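Side-chain contacts in BF1531-like N-terminal domain-containing protein (Bacteroides fragilis, PDB 3SLR), which is of unknown function but binds magnesium in its phosphatase domain and may act as a hydrolase on ester bonds: residues 77-82 and 215-220; 45-50 and 209-214; 25-30 and 34-39. All blocks are in the same frame, centred on the assembly; numbering follows the deposited sequence.

Contact 1 of 3, residues 77-82 and 215-220; sequences PDYTII and AAIQGK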
# COMPACT_ATOMS: atom_id res chain seq x y z
N PRO A 77 -6.65 -22.21 6.77
CA PRO A 77 -5.69 -21.16 6.43
C PRO A 77 -5.43 -20.19 7.57
O PRO A 77 -6.29 -19.96 8.42
CB PRO A 77 -6.36 -20.44 5.25
CG PRO A 77 -7.84 -20.67 5.48
CD PRO A 77 -7.92 -22.07 6.04
N ASP A 78 -4.23 -19.62 7.57
CA ASP A 78 -3.89 -18.50 8.44
C ASP A 78 -4.45 -17.20 7.87
O ASP A 78 -4.87 -16.31 8.61
CB ASP A 78 -2.38 -18.39 8.59
CG ASP A 78 -1.77 -19.60 9.27
OD1 ASP A 78 -2.25 -19.96 10.36
OD2 ASP A 78 -0.82 -20.18 8.70
N TYR A 79 -4.45 -17.10 6.54
CA TYR A 79 -5.04 -15.96 5.84
C TYR A 79 -5.93 -16.45 4.72
O TYR A 79 -5.62 -17.44 4.07
CB TYR A 79 -3.96 -15.04 5.27
CG TYR A 79 -3.16 -14.36 6.34
CD1 TYR A 79 -2.06 -14.97 6.91
CD2 TYR A 79 -3.52 -13.10 6.80
CE1 TYR A 79 -1.33 -14.35 7.91
CE2 TYR A 79 -2.81 -12.47 7.80
CZ TYR A 79 -1.71 -13.10 8.35
OH TYR A 79 -0.99 -12.47 9.35
N THR A 80 -7.04 -15.74 4.50
CA THR A 80 -7.97 -16.05 3.42
C THR A 80 -8.11 -14.81 2.55
O THR A 80 -8.60 -13.78 2.99
CB THR A 80 -9.36 -16.46 3.96
OG1 THR A 80 -9.24 -17.71 4.67
CG2 THR A 80 -10.36 -16.64 2.83
N ILE A 81 -7.64 -14.90 1.32
CA ILE A 81 -7.71 -13.79 0.39
C ILE A 81 -8.85 -14.05 -0.57
O ILE A 81 -8.88 -15.07 -1.26
CB ILE A 81 -6.40 -13.65 -0.41
CG1 ILE A 81 -5.21 -13.47 0.54
CG2 ILE A 81 -6.50 -12.48 -1.41
CD1 ILE A 81 -3.88 -13.59 -0.16
N ILE A 82 -9.81 -13.13 -0.60
CA ILE A 82 -10.94 -13.23 -1.52
C ILE A 82 -10.80 -12.16 -2.60
O ILE A 82 -10.61 -10.98 -2.30
CB ILE A 82 -12.29 -12.98 -0.80
CG1 ILE A 82 -12.43 -13.87 0.44
CG2 ILE A 82 -13.47 -13.14 -1.77
CD1 ILE A 82 -12.59 -15.35 0.15
N ALA A 215 2.35 -9.01 6.24
CA ALA A 215 3.52 -8.65 7.03
C ALA A 215 3.17 -7.78 8.23
O ALA A 215 3.66 -8.01 9.34
CB ALA A 215 4.58 -7.98 6.15
N ALA A 216 2.33 -6.77 8.01
CA ALA A 216 1.93 -5.87 9.09
C ALA A 216 1.23 -6.63 10.20
O ALA A 216 1.51 -6.42 11.38
CB ALA A 216 1.02 -4.74 8.56
N ILE A 217 0.30 -7.50 9.83
CA ILE A 217 -0.39 -8.34 10.81
C ILE A 217 0.60 -9.23 11.59
O ILE A 217 0.45 -9.43 12.80
CB ILE A 217 -1.51 -9.18 10.16
CG1 ILE A 217 -2.62 -8.25 9.65
CG2 ILE A 217 -2.09 -10.16 11.15
CD1 ILE A 217 -3.58 -8.88 8.66
N GLN A 218 1.61 -9.74 10.90
CA GLN A 218 2.64 -10.57 11.53
C GLN A 218 3.61 -9.74 12.39
O GLN A 218 4.47 -10.31 13.07
CB GLN A 218 3.42 -11.37 10.48
CG GLN A 218 2.56 -12.37 9.71
CD GLN A 218 2.17 -13.57 10.56
OE1 GLN A 218 3.02 -14.20 11.21
NE2 GLN A 218 0.89 -13.89 10.57
N GLY A 219 3.47 -8.42 12.36
CA GLY A 219 4.25 -7.54 13.22
C GLY A 219 5.44 -6.89 12.54
O GLY A 219 6.32 -6.33 13.21
N LYS A 220 5.48 -6.95 11.21
CA LYS A 220 6.53 -6.30 10.45
C LYS A 220 5.93 -5.11 9.70
O LYS A 220 5.19 -5.29 8.73
CB LYS A 220 7.22 -7.26 9.49
CG LYS A 220 8.26 -8.16 10.15
CD LYS A 220 9.37 -7.34 10.81
CE LYS A 220 10.38 -8.21 11.55
NZ LYS A 220 11.32 -7.41 12.38
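The Tyr-79 ring meets segment 215-220 along its edge: Ile-217 CD1 and Gln-218 NE2 both lie close to the ring plane, and neither residue lies over a face. The amide plane of Gln-218 is turned 68° from the ring, so amide and phenol do not stack. What joins them is a hydrogen bond from Gln-218 NE2 to Tyr-79 OH, 2.7 Å long and almost straight at 171°, with the oxygen lying in the plane of the amide. Gln-218 gets there by a bend of its chain at chi2 (-73°), which brings the amide back to the phenol. Ile-217 approaches Tyr-79 head-on; its CD1 sits 3.8 Å from Tyr-79 CE2, and its CG2 comes within a tight 3.1 Å of Tyr-79 OH. The phenol oxygen is thus gripped by one amide N-H and pressed by a methyl. Just beyond, Gly-219, at positive phi, closes helix 203-217 with a Schellman motif. Here the contact ties the start of strand 79-83, an inner strand of the five-stranded parallel sheet, to the C-terminal end of helix 203-217; Ile-214 of that helix and Arg-122 of strand 122-126 also touch Tyr-79.

Contact 2 of 3, residues 45-50 and 209-214; sequences ILRNYN and RTIDII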
# COMPACT_ATOMS: atom_id res chain seq x y z
N ILE A 45 7.68 -14.89 -0.14
CA ILE A 45 9.01 -15.47 0.07
C ILE A 45 10.07 -14.37 0.12
O ILE A 45 10.97 -14.38 0.96
CB ILE A 45 9.34 -16.49 -1.03
CG1 ILE A 45 8.44 -17.72 -0.88
CG2 ILE A 45 10.81 -16.88 -0.99
CD1 ILE A 45 8.58 -18.72 -2.00
N LEU A 46 9.95 -13.40 -0.78
CA LEU A 46 10.85 -12.26 -0.79
C LEU A 46 10.67 -11.38 0.44
O LEU A 46 11.53 -10.56 0.75
CB LEU A 46 10.67 -11.45 -2.07
CG LEU A 46 11.14 -12.16 -3.33
CD1 LEU A 46 10.75 -11.37 -4.56
CD2 LEU A 46 12.65 -12.39 -3.31
N ARG A 47 9.55 -11.56 1.15
CA ARG A 47 9.31 -10.84 2.40
C ARG A 47 9.60 -11.75 3.61
O ARG A 47 9.18 -11.47 4.73
CB ARG A 47 7.86 -10.33 2.47
CG ARG A 47 7.67 -8.98 3.16
CD ARG A 47 8.18 -7.82 2.32
NE ARG A 47 7.39 -7.61 1.10
CZ ARG A 47 6.26 -6.90 1.04
NH1 ARG A 47 5.76 -6.34 2.13
NH2 ARG A 47 5.62 -6.78 -0.12
N ASN A 48 10.28 -12.86 3.34
CA ASN A 48 10.75 -13.79 4.38
C ASN A 48 9.66 -14.66 5.00
O ASN A 48 9.74 -15.04 6.18
CB ASN A 48 11.52 -13.03 5.47
CG ASN A 48 12.70 -12.26 4.91
OD1 ASN A 48 13.44 -12.77 4.06
ND2 ASN A 48 12.88 -11.02 5.37
N TYR A 49 8.65 -15.01 4.21
CA TYR A 49 7.63 -15.96 4.64
C TYR A 49 7.58 -17.15 3.71
O TYR A 49 7.60 -17.00 2.49
CB TYR A 49 6.26 -15.30 4.71
CG TYR A 49 6.20 -14.12 5.66
CD1 TYR A 49 6.25 -14.32 7.03
CD2 TYR A 49 6.10 -12.83 5.17
CE1 TYR A 49 6.21 -13.25 7.90
CE2 TYR A 49 6.05 -11.75 6.04
CZ TYR A 49 6.10 -11.97 7.41
OH TYR A 49 6.06 -10.90 8.27
N ASN A 50 7.54 -18.35 4.28
CA ASN A 50 7.30 -19.55 3.50
C ASN A 50 5.79 -19.71 3.32
O ASN A 50 5.11 -20.23 4.20
CB ASN A 50 7.89 -20.78 4.19
CG ASN A 50 7.72 -22.05 3.38
OD1 ASN A 50 8.03 -23.14 3.85
ND2 ASN A 50 7.25 -21.91 2.15
N ARG A 209 1.07 -5.26 -2.40
CA ARG A 209 0.07 -4.67 -1.50
C ARG A 209 -0.65 -5.71 -0.64
O ARG A 209 -1.15 -5.39 0.44
CB ARG A 209 -0.94 -3.85 -2.30
CG ARG A 209 -0.36 -2.57 -2.92
CD ARG A 209 -0.05 -1.52 -1.86
NE ARG A 209 -1.26 -1.15 -1.12
CZ ARG A 209 -1.93 -0.01 -1.28
NH1 ARG A 209 -1.50 0.92 -2.14
NH2 ARG A 209 -3.03 0.20 -0.56
N THR A 210 -0.72 -6.94 -1.13
CA THR A 210 -1.34 -8.02 -0.37
C THR A 210 -0.38 -8.48 0.73
O THR A 210 -0.76 -8.63 1.88
CB THR A 210 -1.70 -9.20 -1.28
OG1 THR A 210 -2.58 -8.72 -2.30
CG2 THR A 210 -2.40 -10.31 -0.50
N ILE A 211 0.88 -8.67 0.35
CA ILE A 211 1.87 -9.09 1.33
C ILE A 211 2.14 -7.99 2.36
O ILE A 211 2.43 -8.30 3.52
CB ILE A 211 3.18 -9.59 0.67
CG1 ILE A 211 2.92 -10.87 -0.15
CG2 ILE A 211 4.27 -9.84 1.73
CD1 ILE A 211 2.31 -12.06 0.64
N ASP A 212 2.02 -6.72 1.97
CA ASP A 212 2.21 -5.62 2.93
C ASP A 212 1.27 -5.84 4.12
O ASP A 212 1.64 -5.58 5.27
CB ASP A 212 1.88 -4.24 2.33
CG ASP A 212 2.88 -3.78 1.27
OD1 ASP A 212 4.03 -4.26 1.24
OD2 ASP A 212 2.49 -2.90 0.46
N ILE A 213 0.05 -6.29 3.83
CA ILE A 213 -0.95 -6.46 4.88
C ILE A 213 -0.59 -7.65 5.76
O ILE A 213 -0.58 -7.54 6.98
CB ILE A 213 -2.37 -6.66 4.29
CG1 ILE A 213 -2.84 -5.35 3.63
CG2 ILE A 213 -3.35 -7.07 5.39
CD1 ILE A 213 -4.09 -5.52 2.71
N ILE A 214 -0.29 -8.78 5.14
CA ILE A 214 0.13 -9.96 5.89
C ILE A 214 1.32 -9.65 6.79
O ILE A 214 1.30 -9.97 7.98
CB ILE A 214 0.43 -11.12 4.94
CG1 ILE A 214 -0.87 -11.56 4.26
CG2 ILE A 214 1.09 -12.27 5.69
CD1 ILE A 214 -0.73 -12.75 3.35
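Arg-47 curves, with bends at chi2 (73°) and chi3 (67°), and this carries its guanidinium across Ile-211 to the carboxylate of Asp-212. Ile-211 CG2 lies over the centre of one guanidinium face, 3.6 Å from Arg-47 CZ. The same methyl touches the root of the side chain, 3.7 Å from Arg-47 CB, so the curled arginine wraps around it while the two side chains run past each other in opposite directions. Asp-212 points its CB away from segment 45-50, but OD1 returns to take a hydrogen bond of 2.8 Å from Arg-47 NH1. That bond uses the anti lone pair of OD1, is bent to 144°, and leaves the guanidinium plane somewhat; Arg-47 NH2 adds a weak one to the same oxygen at 3.3 Å. The second oxygen, OD2, is taken by Asn-371 ND2. Just past the end of helix 34-46, Arg-47 also makes a salt bridge through NH2 with Glu-43 of that helix, linking it to Asp-212 inside helix 203-217. Its charge is thus shared between two carboxylates, which would probably favour the ionised form of both, while the guanidinium face resting on the Ile-211 methyl probably limits how the group can rotate.

Contact 3 of 3, residues 25-30 and 34-39; sequences VALLGD and QLLATA
Segments 25-30 and 34-39 come closest at Leu-27 and Ala-37, whose CA atoms are 7.1 Å apart, the chain having doubled back after a short connection. Leu-27 reaches across, and its CD2 does nearly all the touching. CG stands anti to the backbone N (chi1 172°), which sends the isobutyl group out from the sheet toward the helix. CD2 then rests against the backbone of Ala-37, 3.8 Å from its N and 3.8 Å from its CA, and meets Ala-37 CB at 3.9 Å. Because the alanine side chain is a single methyl, the leucine settles onto main-chain atoms as much as onto side chain. Leu-36 supplies a looser flank: its CG is 4.3 Å from Leu-27 CD2, and its own chain extends into the interior, onto Phe-83 of strand 79-83 and onto Leu-203 and Ile-206 of helix 203-217. Leu-27 also packs on Ile-81, and Ala-37 on Leu-53, so the neighbouring strands of the parallel sheet complete the surroundings. This is the first half of a beta-alpha-beta unit, strand 22-29, helix 34-46, strand 50-55. The strand ends at Gly-29, and Asp-30 follows in the loop, a pair consistent with the first conserved block of the SGNH hydrolases, the clan to which this domain is assigned; Asp-30 OD1 is hydrogen-bonded to Ser-85 OG. No hydrogen bond links strand and helix segments here. All three touching residues are buried, and their side chains meet through apolar groups, so the attraction is van der Waals contact and the exclusion of water, and the small alanine lets the Leu-27 branch sit against the helix backbone.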
# COMPACT_ATOMS: atom_id res chain seq x y z
N VAL A 25 -1.96 -19.69 3.31
CA VAL A 25 -2.77 -18.67 2.65
C VAL A 25 -3.73 -19.31 1.65
O VAL A 25 -3.31 -20.01 0.73
CB VAL A 25 -1.87 -17.67 1.90
CG1 VAL A 25 -2.72 -16.62 1.16
CG2 VAL A 25 -0.90 -16.99 2.87
N ALA A 26 -5.02 -19.09 1.86
CA ALA A 26 -6.03 -19.51 0.87
C ALA A 26 -6.37 -18.34 -0.06
O ALA A 26 -6.50 -17.20 0.39
CB ALA A 26 -7.28 -20.00 1.57
N LEU A 27 -6.50 -18.63 -1.34
CA LEU A 27 -6.89 -17.61 -2.31
C LEU A 27 -8.09 -18.12 -3.11
O LEU A 27 -8.04 -19.20 -3.70
CB LEU A 27 -5.73 -17.31 -3.25
CG LEU A 27 -6.02 -16.41 -4.45
CD1 LEU A 27 -6.39 -14.98 -3.99
CD2 LEU A 27 -4.81 -16.39 -5.38
N LEU A 28 -9.16 -17.34 -3.11
CA LEU A 28 -10.38 -17.70 -3.82
C LEU A 28 -10.87 -16.50 -4.62
O LEU A 28 -11.05 -15.42 -4.07
CB LEU A 28 -11.47 -18.14 -2.84
CG LEU A 28 -11.10 -19.20 -1.79
CD1 LEU A 28 -10.50 -18.53 -0.55
CD2 LEU A 28 -12.31 -20.01 -1.39
N GLY A 29 -11.11 -16.69 -5.92
CA GLY A 29 -11.51 -15.58 -6.77
C GLY A 29 -12.53 -15.97 -7.81
O GLY A 29 -12.76 -17.16 -8.04
N ASP A 30 -13.17 -14.97 -8.42
CA ASP A 30 -14.14 -15.24 -9.49
C ASP A 30 -13.57 -14.96 -10.89
O ASP A 30 -14.30 -14.97 -11.89
CB ASP A 30 -15.48 -14.53 -9.26
CG ASP A 30 -15.36 -13.00 -9.16
OD1 ASP A 30 -14.39 -12.40 -9.67
OD2 ASP A 30 -16.28 -12.38 -8.59
N GLN A 34 -4.43 -18.15 -11.12
CA GLN A 34 -3.17 -18.90 -11.08
C GLN A 34 -1.92 -18.01 -11.05
O GLN A 34 -0.99 -18.29 -10.30
CB GLN A 34 -3.07 -19.93 -12.21
CG GLN A 34 -4.16 -20.98 -12.20
CD GLN A 34 -5.41 -20.55 -12.96
OE1 GLN A 34 -5.53 -19.40 -13.40
NE2 GLN A 34 -6.34 -21.49 -13.15
N LEU A 35 -1.90 -16.94 -11.84
CA LEU A 35 -0.75 -16.05 -11.83
C LEU A 35 -0.71 -15.22 -10.55
O LEU A 35 0.36 -14.97 -9.99
CB LEU A 35 -0.74 -15.14 -13.05
CG LEU A 35 -0.62 -15.85 -14.39
CD1 LEU A 35 -0.38 -14.83 -15.50
CD2 LEU A 35 0.49 -16.87 -14.35
N LEU A 36 -1.88 -14.81 -10.08
CA LEU A 36 -1.95 -14.05 -8.83
C LEU A 36 -1.45 -14.90 -7.66
O LEU A 36 -0.75 -14.41 -6.77
CB LEU A 36 -3.38 -13.56 -8.57
CG LEU A 36 -3.64 -12.74 -7.30
CD1 LEU A 36 -2.78 -11.49 -7.25
CD2 LEU A 36 -5.12 -12.39 -7.20
N ALA A 37 -1.79 -16.19 -7.68
CA ALA A 37 -1.28 -17.12 -6.66
C ALA A 37 0.24 -17.17 -6.66
O ALA A 37 0.88 -17.07 -5.60
CB ALA A 37 -1.86 -18.51 -6.87
N THR A 38 0.83 -17.34 -7.84
CA THR A 38 2.28 -17.37 -7.98
C THR A 38 2.89 -16.07 -7.47
O THR A 38 3.85 -16.08 -6.69
CB THR A 38 2.69 -17.60 -9.43
OG1 THR A 38 2.26 -18.90 -9.84
CG2 THR A 38 4.20 -17.51 -9.58
N ALA A 39 2.32 -14.94 -7.89
CA ALA A 39 2.81 -13.64 -7.47
C ALA A 39 2.76 -13.45 -5.96
O ALA A 39 3.72 -12.99 -5.36
CB ALA A 39 2.04 -12.53 -8.17

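How the contacts relate
From the N terminus, contact 3 closes first, over a three-residue connection between strand 22-29 and helix 34-46. Contact 2 opens at the far end of that helix and closes only at helix 203-217, spanning 158 residues. Contact 1 opens inside that span, at strand 79-83, and closes just after it, so contacts 1 and 2 cross, while contact 3 stands in series before both. The late helix is shared by contacts 1 and 2, which touch where Tyr-49 OH packs on Ala-215 and Gln-218. Contacts 1 and 3 meet in the sheet through the backbone pairing of Ala-26 with Tyr-79 and Ile-81. Contacts 3 and 1 pack helices 34-46 and 203-217 on the sheet; contact 2 links them.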